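Local coordinates for 2OG-Fe dioxygenase family protein (Methylibium petroleiphilum, PDB 3PL0) that probably acts as a dioxygenase of the 2-oxoglutarate- and iron-dependent family, built on a double-stranded beta-helix (cupin) fold, at residues A[4-9]-A[24-29]; A[33-38]-A[125-130]; A[68-73]-A[145-150]; A[173-178]-A[238-243]. All blocks are in the same frame, centred on the assembly; numbering follows the deposited sequence.

Interaction 1: A[4-9]-A[24-29]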
loop_
_atom_site.group_PDB
_atom_site.type_symbol
_atom_site.label_atom_id
_atom_site.label_comp_id
_atom_site.label_asym_id
_atom_site.label_seq_id
_atom_site.Cartn_x
_atom_site.Cartn_y
_atom_site.Cartn_z
ATOM N N VAL A 4 -6.636 -5.380 -15.956
ATOM C CA VAL A 4 -5.827 -5.849 -14.872
ATOM C C VAL A 4 -4.542 -6.302 -15.540
ATOM O O VAL A 4 -4.493 -7.417 -16.090
ATOM C CB VAL A 4 -6.497 -7.031 -14.173
ATOM C CG1 VAL A 4 -5.588 -7.565 -13.031
ATOM C CG2 VAL A 4 -7.815 -6.606 -13.611
ATOM N N ASP A 5 -3.512 -5.452 -15.512
ATOM C CA ASP A 5 -2.299 -5.679 -16.323
ATOM C C ASP A 5 -1.299 -6.486 -15.513
ATOM O O ASP A 5 -0.177 -6.038 -15.257
ATOM C CB ASP A 5 -1.715 -4.339 -16.798
ATOM C CG ASP A 5 -2.685 -3.591 -17.706
ATOM O OD1 ASP A 5 -2.810 -4.016 -18.858
ATOM O OD2 ASP A 5 -3.396 -2.645 -17.235
ATOM N N ILE A 6 -1.721 -7.693 -15.118
ATOM C CA ILE A 6 -0.986 -8.470 -14.110
ATOM C C ILE A 6 -0.041 -9.461 -14.772
ATOM O O ILE A 6 0.764 -10.080 -14.095
ATOM C CB ILE A 6 -1.950 -9.128 -13.110
ATOM C CG1 ILE A 6 -1.198 -9.644 -11.870
ATOM C CG2 ILE A 6 -2.763 -10.227 -13.783
ATOM C CD1 ILE A 6 -2.098 -9.742 -10.641
ATOM N N GLU A 7 -0.093 -9.555 -16.096
ATOM C CA GLU A 7 0.779 -10.443 -16.871
ATOM C C GLU A 7 1.832 -9.672 -17.684
ATOM O O GLU A 7 3.012 -10.050 -17.702
ATOM C CB GLU A 7 -0.067 -11.331 -17.807
ATOM C CG GLU A 7 -1.253 -12.040 -17.113
ATOM C CD GLU A 7 -1.722 -13.305 -17.839
ATOM O OE1 GLU A 7 -2.140 -13.210 -19.013
ATOM O OE2 GLU A 7 -1.682 -14.394 -17.221
ATOM N N LEU A 8 1.393 -8.607 -18.360
ATOM C CA LEU A 8 2.301 -7.834 -19.195
ATOM C C LEU A 8 2.718 -6.500 -18.521
ATOM O O LEU A 8 1.926 -5.852 -17.837
ATOM C CB LEU A 8 1.691 -7.600 -20.580
ATOM C CG LEU A 8 1.384 -8.879 -21.387
ATOM C CD1 LEU A 8 1.134 -8.541 -22.843
ATOM C CD2 LEU A 8 2.510 -9.887 -21.263
ATOM N N PRO A 9 3.992 -6.105 -18.720
ATOM C CA PRO A 9 4.511 -4.866 -18.123
ATOM C C PRO A 9 4.001 -3.576 -18.778
ATOM O O PRO A 9 4.052 -3.422 -19.997
ATOM C CB PRO A 9 6.021 -5.013 -18.288
ATOM C CG PRO A 9 6.184 -5.792 -19.552
ATOM C CD PRO A 9 4.961 -6.694 -19.671
ATOM N N PHE A 24 -6.992 2.983 -11.727
ATOM C CA PHE A 24 -5.986 2.086 -11.129
ATOM C C PHE A 24 -5.193 1.439 -12.238
ATOM O O PHE A 24 -5.591 1.454 -13.403
ATOM C CB PHE A 24 -6.602 1.002 -10.244
ATOM C CG PHE A 24 -7.273 -0.122 -11.016
ATOM C CD1 PHE A 24 -8.529 0.056 -11.574
ATOM C CD2 PHE A 24 -6.634 -1.327 -11.209
ATOM C CE1 PHE A 24 -9.125 -0.952 -12.303
ATOM C CE2 PHE A 24 -7.240 -2.353 -11.961
ATOM C CZ PHE A 24 -8.470 -2.156 -12.488
ATOM N N CYS A 25 -4.069 0.867 -11.870
ATOM C CA CYS A 25 -3.385 -0.038 -12.757
ATOM C C CYS A 25 -2.468 -0.938 -11.934
ATOM O O CYS A 25 -2.109 -0.602 -10.793
ATOM C CB CYS A 25 -2.592 0.715 -13.805
ATOM S SG CYS A 25 -1.191 1.626 -13.168
ATOM N N VAL A 26 -2.084 -2.053 -12.532
ATOM C CA VAL A 26 -1.163 -2.982 -11.925
ATOM C C VAL A 26 0.170 -2.932 -12.658
ATOM O O VAL A 26 0.181 -3.049 -13.873
ATOM C CB VAL A 26 -1.750 -4.386 -12.012
ATOM C CG1 VAL A 26 -0.749 -5.469 -11.438
ATOM C CG2 VAL A 26 -3.126 -4.427 -11.292
ATOM N N LEU A 27 1.279 -2.783 -11.925
ATOM C CA LEU A 27 2.621 -2.916 -12.496
ATOM C C LEU A 27 3.152 -4.308 -12.130
ATOM O O LEU A 27 3.228 -4.667 -10.937
ATOM C CB LEU A 27 3.579 -1.856 -11.921
ATOM C CG LEU A 27 3.134 -0.396 -12.015
ATOM C CD1 LEU A 27 4.208 0.452 -11.381
ATOM C CD2 LEU A 27 2.921 0.029 -13.503
ATOM N N THR A 28 3.548 -5.075 -13.139
ATOM C CA THR A 28 4.241 -6.333 -12.903
ATOM C C THR A 28 5.592 -5.984 -12.262
ATOM O O THR A 28 6.069 -4.832 -12.391
ATOM C CB THR A 28 4.487 -7.107 -14.222
ATOM O OG1 THR A 28 5.355 -6.349 -15.087
ATOM C CG2 THR A 28 3.159 -7.398 -14.966
ATOM N N PRO A 29 6.240 -6.959 -11.600
ATOM C CA PRO A 29 7.593 -6.714 -11.086
ATOM C C PRO A 29 8.560 -6.194 -12.155
ATOM O O PRO A 29 9.388 -5.345 -11.864
ATOM C CB PRO A 29 8.014 -8.079 -10.550
ATOM C CG PRO A 29 6.714 -8.819 -10.290
ATOM C CD PRO A 29 5.815 -8.347 -11.365
HETATM O O HOH W 1 -3.944 -2.690 -14.695
HETATM O O HOH W 2 2.119 -4.078 -15.660
#

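Interaction 2: A[33-38]-A[125-130]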
loop_
_atom_site.group_PDB
_atom_site.type_symbol
_atom_site.label_atom_id
_atom_site.label_comp_id
_atom_site.label_asym_id
_atom_site.label_seq_id
_atom_site.Cartn_x
_atom_site.Cartn_y
_atom_site.Cartn_z
ATOM N N GLU A 33 10.622 -2.574 -11.979
ATOM C CA GLU A 33 12.046 -2.443 -12.312
ATOM C C GLU A 33 12.323 -1.359 -13.346
ATOM O O GLU A 33 13.210 -0.543 -13.187
ATOM C CB GLU A 33 12.581 -3.721 -12.947
ATOM C CG GLU A 33 13.008 -4.743 -12.043
ATOM C CD GLU A 33 13.845 -5.779 -12.775
ATOM O OE1 GLU A 33 13.420 -6.232 -13.857
ATOM O OE2 GLU A 33 14.928 -6.119 -12.275
ATOM N N THR A 34 11.575 -1.397 -14.434
ATOM C CA THR A 34 11.707 -0.409 -15.482
ATOM C C THR A 34 11.348 0.982 -14.964
ATOM O O THR A 34 12.089 1.917 -15.214
ATOM C CB THR A 34 10.869 -0.794 -16.724
ATOM O OG1 THR A 34 11.328 -2.063 -17.189
ATOM C CG2 THR A 34 11.040 0.219 -17.843
ATOM N N LEU A 35 10.248 1.114 -14.210
ATOM C CA LEU A 35 9.818 2.417 -13.720
ATOM C C LEU A 35 10.855 3.009 -12.794
ATOM O O LEU A 35 11.146 4.227 -12.843
ATOM C CB LEU A 35 8.505 2.326 -12.950
ATOM C CG LEU A 35 7.889 3.665 -12.538
ATOM C CD1 LEU A 35 7.349 4.427 -13.809
ATOM C CD2 LEU A 35 6.825 3.442 -11.529
ATOM N N THR A 36 11.373 2.174 -11.901
ATOM C CA THR A 36 12.197 2.710 -10.839
ATOM C C THR A 36 13.667 2.770 -11.221
ATOM O O THR A 36 14.434 3.360 -10.526
ATOM C CB THR A 36 12.061 1.868 -9.563
ATOM O OG1 THR A 36 12.501 0.535 -9.841
ATOM C CG2 THR A 36 10.596 1.863 -9.040
ATOM N N GLY A 37 14.065 2.087 -12.285
ATOM C CA GLY A 37 15.473 1.875 -12.609
ATOM C C GLY A 37 16.307 1.057 -11.633
ATOM O O GLY A 37 17.524 1.157 -11.642
HETATM N N MSE A 38 15.657 0.235 -10.825
HETATM C CA MSE A 38 16.277 -0.593 -9.788
HETATM C C MSE A 38 15.928 -2.024 -10.124
HETATM O O MSE A 38 14.769 -2.322 -10.386
HETATM C CB MSE A 38 15.610 -0.381 -8.446
HETATM C CG MSE A 38 16.031 0.756 -7.637
HETATM SE SE MSE A 38 17.746 0.430 -6.841
HETATM C CE MSE A 38 18.508 1.752 -8.025
ATOM N N VAL A 125 10.104 7.610 -4.750
ATOM C CA VAL A 125 10.289 8.730 -5.658
ATOM C C VAL A 125 9.595 8.491 -7.001
ATOM O O VAL A 125 8.882 9.371 -7.493
ATOM C CB VAL A 125 11.790 9.054 -5.851
ATOM C CG1 VAL A 125 12.044 10.004 -7.072
ATOM C CG2 VAL A 125 12.353 9.699 -4.568
ATOM N N ALA A 126 9.813 7.324 -7.591
ATOM C CA ALA A 126 9.296 7.005 -8.931
ATOM C C ALA A 126 7.781 7.050 -8.930
ATOM O O ALA A 126 7.162 7.593 -9.869
ATOM C CB ALA A 126 9.791 5.606 -9.419
ATOM N N LEU A 127 7.197 6.521 -7.863
ATOM C CA LEU A 127 5.740 6.508 -7.733
ATOM C C LEU A 127 5.191 7.932 -7.520
ATOM O O LEU A 127 4.158 8.302 -8.080
ATOM C CB LEU A 127 5.281 5.578 -6.602
ATOM C CG LEU A 127 5.571 4.079 -6.775
ATOM C CD1 LEU A 127 5.247 3.416 -5.464
ATOM C CD2 LEU A 127 4.738 3.506 -7.947
ATOM N N GLY A 128 5.888 8.732 -6.733
ATOM C CA GLY A 128 5.524 10.162 -6.576
ATOM C C GLY A 128 5.573 10.941 -7.879
ATOM O O GLY A 128 4.699 11.789 -8.143
ATOM N N GLU A 129 6.609 10.681 -8.684
ATOM C CA GLU A 129 6.791 11.356 -9.964
ATOM C C GLU A 129 5.678 10.970 -10.916
ATOM O O GLU A 129 5.112 11.812 -11.618
ATOM C CB GLU A 129 8.158 11.011 -10.571
ATOM C CG GLU A 129 9.309 11.823 -9.992
ATOM C CD GLU A 129 10.691 11.241 -10.333
ATOM O OE1 GLU A 129 10.748 10.116 -10.875
ATOM O OE2 GLU A 129 11.739 11.890 -10.047
ATOM N N LEU A 130 5.335 9.685 -10.902
ATOM C CA LEU A 130 4.230 9.169 -11.739
ATOM C C LEU A 130 2.894 9.793 -11.334
ATOM O O LEU A 130 2.181 10.397 -12.163
ATOM C CB LEU A 130 4.198 7.666 -11.621
ATOM C CG LEU A 130 3.158 6.902 -12.467
ATOM C CD1 LEU A 130 3.524 5.429 -12.595
ATOM C CD2 LEU A 130 1.794 6.989 -11.813
#

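Interaction 3: A[68-73]-A[145-150]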
loop_
_atom_site.group_PDB
_atom_site.type_symbol
_atom_site.label_atom_id
_atom_site.label_comp_id
_atom_site.label_asym_id
_atom_site.label_seq_id
_atom_site.Cartn_x
_atom_site.Cartn_y
_atom_site.Cartn_z
ATOM N N ARG A 68 2.996 -4.555 11.983
ATOM C CA ARG A 68 3.257 -3.396 11.150
ATOM C C ARG A 68 4.298 -2.483 11.758
ATOM O O ARG A 68 4.756 -2.660 12.897
ATOM C CB ARG A 68 1.969 -2.587 10.966
ATOM C CG ARG A 68 1.498 -1.898 12.250
ATOM C CD ARG A 68 0.064 -1.543 12.235
ATOM N NE ARG A 68 -0.224 -0.467 11.284
ATOM C CZ ARG A 68 -1.449 -0.082 10.937
ATOM N NH1 ARG A 68 -2.520 -0.651 11.474
ATOM N NH2 ARG A 68 -1.595 0.891 10.042
ATOM N N ARG A 69 4.685 -1.527 10.936
ATOM C CA ARG A 69 5.462 -0.372 11.335
ATOM C C ARG A 69 5.006 0.761 10.437
ATOM O O ARG A 69 4.203 0.525 9.509
ATOM C CB ARG A 69 6.944 -0.616 11.155
ATOM C CG ARG A 69 7.574 -1.522 12.209
ATOM C CD ARG A 69 9.030 -1.684 11.941
ATOM N NE ARG A 69 9.583 -2.606 12.906
ATOM C CZ ARG A 69 9.829 -2.325 14.180
ATOM N NH1 ARG A 69 9.675 -1.104 14.684
ATOM N NH2 ARG A 69 10.270 -3.294 14.952
ATOM N N HIS A 70 5.447 1.982 10.764
ATOM C CA HIS A 70 4.925 3.213 10.158
ATOM C C HIS A 70 6.038 4.242 10.027
ATOM O O HIS A 70 6.925 4.346 10.894
ATOM C CB HIS A 70 3.771 3.722 11.019
ATOM C CG HIS A 70 3.137 4.990 10.541
ATOM N ND1 HIS A 70 2.905 6.065 11.377
ATOM C CD2 HIS A 70 2.631 5.339 9.328
ATOM C CE1 HIS A 70 2.310 7.027 10.690
ATOM N NE2 HIS A 70 2.110 6.602 9.451
ATOM N N GLY A 71 6.043 4.974 8.923
ATOM C CA GLY A 71 7.047 5.993 8.709
ATOM C C GLY A 71 6.559 6.965 7.674
ATOM O O GLY A 71 5.780 6.587 6.789
ATOM N N CYS A 72 7.029 8.213 7.770
ATOM C CA CYS A 72 6.516 9.262 6.892
ATOM C C CYS A 72 7.651 10.057 6.256
ATOM O O CYS A 72 8.783 10.155 6.801
ATOM C CB CYS A 72 5.591 10.202 7.657
ATOM S SG CYS A 72 4.153 9.370 8.432
ATOM N N PHE A 73 7.318 10.644 5.112
ATOM C CA PHE A 73 8.271 11.291 4.282
ATOM C C PHE A 73 7.610 12.455 3.585
ATOM O O PHE A 73 6.377 12.535 3.524
ATOM C CB PHE A 73 8.802 10.306 3.236
ATOM C CG PHE A 73 9.294 9.022 3.818
ATOM C CD1 PHE A 73 8.390 8.005 4.147
ATOM C CD2 PHE A 73 10.641 8.806 4.046
ATOM C CE1 PHE A 73 8.832 6.820 4.705
ATOM C CE2 PHE A 73 11.089 7.610 4.610
ATOM C CZ PHE A 73 10.167 6.610 4.940
ATOM N N GLU A 145 2.919 8.462 3.588
ATOM C CA GLU A 145 3.010 7.520 4.707
ATOM C C GLU A 145 3.308 6.103 4.182
ATOM O O GLU A 145 2.823 5.725 3.120
ATOM C CB GLU A 145 1.729 7.531 5.531
ATOM C CG GLU A 145 1.344 8.926 6.065
ATOM C CD GLU A 145 0.230 8.932 7.127
ATOM O OE1 GLU A 145 0.297 8.134 8.097
ATOM O OE2 GLU A 145 -0.692 9.786 7.011
ATOM N N ALA A 146 4.154 5.370 4.899
ATOM C CA ALA A 146 4.492 4.011 4.537
ATOM C C ALA A 146 3.991 3.082 5.637
ATOM O O ALA A 146 4.302 3.301 6.805
ATOM C CB ALA A 146 5.963 3.870 4.376
ATOM N N HIS A 147 3.247 2.039 5.264
ATOM C CA HIS A 147 2.750 1.068 6.227
ATOM C C HIS A 147 3.089 -0.359 5.768
ATOM O O HIS A 147 2.310 -0.982 5.025
ATOM C CB HIS A 147 1.238 1.184 6.298
ATOM C CG HIS A 147 0.727 2.525 6.682
ATOM N ND1 HIS A 147 0.385 2.820 7.976
ATOM C CD2 HIS A 147 0.467 3.638 5.953
ATOM C CE1 HIS A 147 -0.056 4.067 8.035
ATOM N NE2 HIS A 147 -0.011 4.584 6.821
ATOM N N PRO A 148 4.233 -0.885 6.178
ATOM C CA PRO A 148 4.497 -2.303 5.913
ATOM C C PRO A 148 3.656 -3.169 6.829
ATOM O O PRO A 148 3.556 -2.875 8.036
ATOM C CB PRO A 148 5.960 -2.479 6.264
ATOM C CG PRO A 148 6.280 -1.342 7.212
ATOM C CD PRO A 148 5.390 -0.208 6.797
ATOM N N PHE A 149 3.058 -4.203 6.269
ATOM C CA PHE A 149 2.131 -5.058 6.995
ATOM C C PHE A 149 2.521 -6.509 6.866
ATOM O O PHE A 149 2.892 -6.937 5.782
ATOM C CB PHE A 149 0.744 -4.970 6.390
ATOM C CG PHE A 149 -0.023 -3.740 6.755
ATOM C CD1 PHE A 149 -0.511 -3.549 8.036
ATOM C CD2 PHE A 149 -0.289 -2.772 5.794
ATOM C CE1 PHE A 149 -1.246 -2.407 8.356
ATOM C CE2 PHE A 149 -1.024 -1.645 6.104
ATOM C CZ PHE A 149 -1.518 -1.462 7.392
ATOM N N ARG A 150 2.308 -7.282 7.933
ATOM C CA ARG A 150 2.149 -8.741 7.819
ATOM C C ARG A 150 0.898 -9.135 8.556
ATOM O O ARG A 150 0.710 -8.777 9.706
ATOM C CB ARG A 150 3.320 -9.501 8.415
ATOM C CG ARG A 150 3.060 -11.021 8.620
ATOM C CD ARG A 150 4.296 -11.804 8.944
ATOM N NE ARG A 150 5.203 -11.855 7.820
ATOM C CZ ARG A 150 6.425 -12.375 7.835
ATOM N NH1 ARG A 150 6.940 -12.980 8.915
ATOM N NH2 ARG A 150 7.126 -12.353 6.722
HETATM O O HOH W 3 1.652 1.166 9.916
#

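Interaction 4: A[173-178]-A[238-243]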
loop_
_atom_site.group_PDB
_atom_site.type_symbol
_atom_site.label_atom_id
_atom_site.label_comp_id
_atom_site.label_asym_id
_atom_site.label_seq_id
_atom_site.Cartn_x
_atom_site.Cartn_y
_atom_site.Cartn_z
ATOM N N VAL A 173 -2.678 5.915 -3.825
ATOM C CA VAL A 173 -2.162 4.812 -3.048
ATOM C C VAL A 173 -1.427 3.809 -3.921
ATOM O O VAL A 173 -1.831 3.546 -5.085
ATOM C CB VAL A 173 -3.278 4.125 -2.278
ATOM C CG1 VAL A 173 -2.700 2.942 -1.475
ATOM C CG2 VAL A 173 -3.982 5.146 -1.341
ATOM N N ALA A 174 -0.324 3.274 -3.387
ATOM C CA ALA A 174 0.323 2.107 -3.978
ATOM C C ALA A 174 0.297 1.005 -2.971
ATOM O O ALA A 174 0.764 1.174 -1.844
ATOM C CB ALA A 174 1.768 2.383 -4.352
ATOM N N VAL A 175 -0.249 -0.135 -3.373
ATOM C CA VAL A 175 -0.149 -1.370 -2.591
ATOM C C VAL A 175 0.899 -2.271 -3.251
ATOM O O VAL A 175 0.701 -2.754 -4.377
ATOM C CB VAL A 175 -1.473 -2.121 -2.549
ATOM C CG1 VAL A 175 -1.322 -3.419 -1.698
ATOM C CG2 VAL A 175 -2.598 -1.225 -1.983
ATOM N N VAL A 176 1.995 -2.525 -2.551
ATOM C CA VAL A 176 3.096 -3.325 -3.103
ATOM C C VAL A 176 2.932 -4.711 -2.482
ATOM O O VAL A 176 2.831 -4.832 -1.258
ATOM C CB VAL A 176 4.470 -2.776 -2.721
ATOM C CG1 VAL A 176 5.565 -3.657 -3.334
ATOM C CG2 VAL A 176 4.592 -1.325 -3.143
ATOM N N PHE A 177 2.839 -5.746 -3.316
ATOM C CA PHE A 177 2.777 -7.123 -2.808
ATOM C C PHE A 177 4.176 -7.579 -2.510
ATOM O O PHE A 177 5.045 -7.534 -3.384
ATOM C CB PHE A 177 2.136 -8.067 -3.799
ATOM C CG PHE A 177 2.096 -9.472 -3.327
ATOM C CD1 PHE A 177 1.201 -9.845 -2.335
ATOM C CD2 PHE A 177 2.925 -10.428 -3.883
ATOM C CE1 PHE A 177 1.164 -11.140 -1.858
ATOM C CE2 PHE A 177 2.901 -11.737 -3.420
ATOM C CZ PHE A 177 2.022 -12.094 -2.397
ATOM N N ILE A 178 4.419 -7.977 -1.261
ATOM C CA ILE A 178 5.771 -8.292 -0.814
ATOM C C ILE A 178 5.978 -9.816 -0.812
ATOM O O ILE A 178 6.998 -10.289 -1.272
ATOM C CB ILE A 178 6.008 -7.713 0.538
ATOM C CG1 ILE A 178 5.901 -6.168 0.457
ATOM C CG2 ILE A 178 7.318 -8.199 1.173
ATOM C CD1 ILE A 178 7.066 -5.486 -0.293
ATOM N N ARG A 238 0.569 -13.130 4.908
ATOM C CA ARG A 238 0.690 -12.312 3.695
ATOM C C ARG A 238 1.320 -10.975 4.088
ATOM O O ARG A 238 0.891 -10.325 5.065
ATOM C CB ARG A 238 -0.680 -12.110 3.061
ATOM C CG ARG A 238 -0.717 -11.175 1.857
ATOM C CD ARG A 238 -2.070 -11.303 1.216
ATOM N NE ARG A 238 -2.237 -10.499 0.007
ATOM C CZ ARG A 238 -2.716 -9.263 -0.030
ATOM N NH1 ARG A 238 -3.081 -8.642 1.060
ATOM N NH2 ARG A 238 -2.894 -8.668 -1.182
ATOM N N ASP A 239 2.267 -10.553 3.270
ATOM C CA ASP A 239 3.047 -9.352 3.427
ATOM C C ASP A 239 2.776 -8.390 2.308
ATOM O O ASP A 239 2.831 -8.774 1.145
ATOM C CB ASP A 239 4.546 -9.700 3.357
ATOM C CG ASP A 239 4.989 -10.616 4.515
ATOM O OD1 ASP A 239 4.351 -10.558 5.567
ATOM O OD2 ASP A 239 5.975 -11.354 4.371
ATOM N N THR A 240 2.525 -7.136 2.686
ATOM C CA THR A 240 2.278 -6.031 1.774
ATOM C C THR A 240 2.967 -4.765 2.323
ATOM O O THR A 240 3.414 -4.686 3.522
ATOM C CB THR A 240 0.781 -5.738 1.651
ATOM O OG1 THR A 240 0.186 -5.645 2.954
ATOM C CG2 THR A 240 0.060 -6.786 0.847
ATOM N N LEU A 241 3.064 -3.776 1.446
ATOM C CA LEU A 241 3.494 -2.429 1.789
ATOM C C LEU A 241 2.500 -1.457 1.225
ATOM O O LEU A 241 2.349 -1.420 0.007
ATOM C CB LEU A 241 4.835 -2.136 1.154
ATOM C CG LEU A 241 5.370 -0.716 1.355
ATOM C CD1 LEU A 241 5.600 -0.367 2.846
ATOM C CD2 LEU A 241 6.659 -0.590 0.555
ATOM N N VAL A 242 1.859 -0.653 2.072
ATOM C CA VAL A 242 0.942 0.383 1.600
ATOM C C VAL A 242 1.617 1.752 1.681
ATOM O O VAL A 242 2.131 2.144 2.744
ATOM C CB VAL A 242 -0.370 0.387 2.397
ATOM C CG1 VAL A 242 -1.298 1.575 1.952
ATOM C CG2 VAL A 242 -1.076 -1.006 2.257
ATOM N N LEU A 243 1.652 2.463 0.562
ATOM C CA LEU A 243 2.225 3.813 0.501
ATOM C C LEU A 243 1.101 4.762 0.133
ATOM O O LEU A 243 0.348 4.508 -0.836
ATOM C CB LEU A 243 3.358 3.899 -0.536
ATOM C CG LEU A 243 4.597 2.988 -0.398
ATOM C CD1 LEU A 243 5.529 3.031 -1.649
ATOM C CD2 LEU A 243 5.369 3.313 0.864
#

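Interaction 1: A[4-9]-A[24-29]
Val26 reaches from strand 24-27 into the irregular N-terminal segment 4-9 with both of its branches. Its CB lies 4.0 Å from Asp5 O. Val26 CG1, anti to the backbone N (chi1 177°), continues past that carbonyl to Ile6 CA at 4.0 Å, while Val26 CG2 meets Val4 CG1 loosely at 4.4 Å. Two residues on, Thr28 has OG1 in the crowded position between its backbone N and carbonyl carbon (chi1 63°). This turns Thr28 CG2 into the bend of 5-8, 3.5 Å from Leu8 O and close to the carbonyls of Asp5 and Ile6; Thr28 OG1 touches Pro9 CB at 3.5 Å and caps the following helix at Ala31 N. An alanine here would remove both the cap and the methyl filling the bend, and would probably loosen segment 4-9 as well as the helix start. No hydrogen bond runs directly between the segments; two waters bridge them. The first accepts from Asp5 N and from Val26 N (2.9 Å to the latter) and donates to Asp5 OD2 at 2.6 Å, an oxygen also held by Arg18 in a salt bridge. The second accepts from Thr28 N and lies within donating reach of Leu8 O and Val26 O (2.8 Å to Val26 O), with more acceptors around it than protons. Segment 4-9 thus lies along strand 24-27 by apolar packing and bridging waters, while that strand pairs with strand 209-213, helix 12-22 packs on Cys25, and strand 198-201 receives Val4 and Ile6.

Interaction 2: A[33-38]-A[125-130]
Leu35 holds CG anti to its backbone N (chi1 -173°), which carries the branch out of helix 29-36 toward helix 118-134. Leu127 takes the other common course, CG anti to the carbonyl carbon (chi1 -65°), and its extended end swings back to the contact; Leu130 projects into it with CG anti to the backbone N. Leu35 crosses both leucines at about a right angle. Its CD2 lies 4.1 Å from Leu127 CD2 and 4.0 Å from Leu130 CD1, and its other methyl, CD1, also abuts Leu130 CD1. Nearer the backbone, Leu35 CG stands 4.1 Å from Ala126 CB. Thr36 (chi1 61°) places OG1 in the crowded position, where it bonds to Leu32 O of its own helix, and leaves CG2 to press on Ala126 CB at 3.8 Å. The small Ala126 lets the chains approach closely, its CA 5.5 Å from Thr36 CA. Gly37, with positive phi, then turns the chain out of the helix. Beyond the contact, Leu130 rests on Leu16 and Leu19 of helix 12-22, and Leu127 reaches strands 209-213 and 237-246. Methyl groups and the Leu35 methine carry the packing, and no hydrogen bond joins the two segments: the threonine hydroxyl is occupied within its own helix, consistent with a helix contact held by apolar packing rather than polar pairing.

Interaction 3: A[68-73]-A[145-150]
His70 NE2 donates to Glu145 OE1 over 2.7 Å, close to the imidazole plane and onto the anti lone pair of the carboxylate. The neighbouring ring of His147 lies nearly parallel to that of His70 (25°) but slid aside, so that His70 CD2 stands over its face, 3.2 Å from His147 CE1. Farther along, Arg68 bends at chi3, and Phe149 CE1 sits over one face of its guanidinium, 3.5 Å from Arg68 CZ, with the two planes inclined at 59°. A water accepts from Arg68 NE, donates to Arg69 O and meets His147 ND1 at 2.8 Å. These groups lie on an antiparallel pair of the double-stranded beta-helix, 141-152 and 65-77, the latter interrupted near His70: Gly71 and Ala146 form a hydrogen-bonded pair, Ala146 N to Gly71 O being 2.8 Å, whereas Cys72-Glu145 and Arg68-Phe149 are non-hydrogen-bonded pairs. A leucine in place of His70 would lose the imidazole donor and would probably leave Glu145 less firmly oriented and disturb the neighbouring, offset ring of His147. In the next shell, His90 ND1 also bonds to Glu145 OE1, and its ring meets His147 edge-to-face. Asp56 forms a salt bridge with Arg68 NH1, and Phe107 adds a cation-pi contact.

Interaction 4: A[173-178]-A[238-243]
Two neighbouring antiparallel strands of the double-stranded beta-helix, 172-181 and 237-246, join here through their backbones. Ala174-Leu243 and Val176-Leu241 are hydrogen-bonded pairs. Each carries two reciprocal bonds, the straightest being Val176 N to Leu241 O, 2.8 Å at 175°. Ile178 N extends the series to Asp239 O at 3.0 Å, approaching from above the carbonyl plane. Between them stand the non-hydrogen-bonded pairs Val175-Val242 and Phe177-Thr240. On the face bearing Ala174, Val176, Leu241 and Leu243, Val176 CB meets Leu241 CB at 3.9 Å, and helix 118-134 covers this side through Trp120, Leu124 and Leu127. On the other face Phe177, with CG anti to the backbone N, presents its edge to Arg238, Phe177 CE1 being 3.9 Å from Arg238 NE. The Arg238 chain runs extended as far as NE, and Thr240 CG2 lies 3.6 Å above the guanidinium plane, offset toward its rim. Ile178 crosses Asp239 at about a right angle, CB to CB 3.7 Å, while the carboxylate turns to Arg150 in a salt bridge. The strands cross at 152°, a twisted antiparallel pair with a helix packed on one face, as is familiar from the major sheet of cupin-fold dioxygenases.

How the interactions relate
Interactions 3 and 4 are neighbours in one sheet, their centres 10 Å apart: strands 141-152 and 237-246 run side by side, with a probable hydrogen bond from His147 N to Val242 O (2.8 Å) and a salt bridge from Arg150 NE to Asp239 OD1 (2.7 Å). Interaction 2 lies on the helical side of that sheet, Leu127 CD1 resting 3.8 Å from Ala174 CB of interaction 4. Interaction 1 adjoins interaction 2, with Leu27 CD1 4.0 Å from Leu35 CD2, and lies about 23 Å, centre to centre, from interaction 3. The polar histidine and glutamate cluster of 68-73 with 145-150 therefore sits far from the water-bridged N-terminal segment.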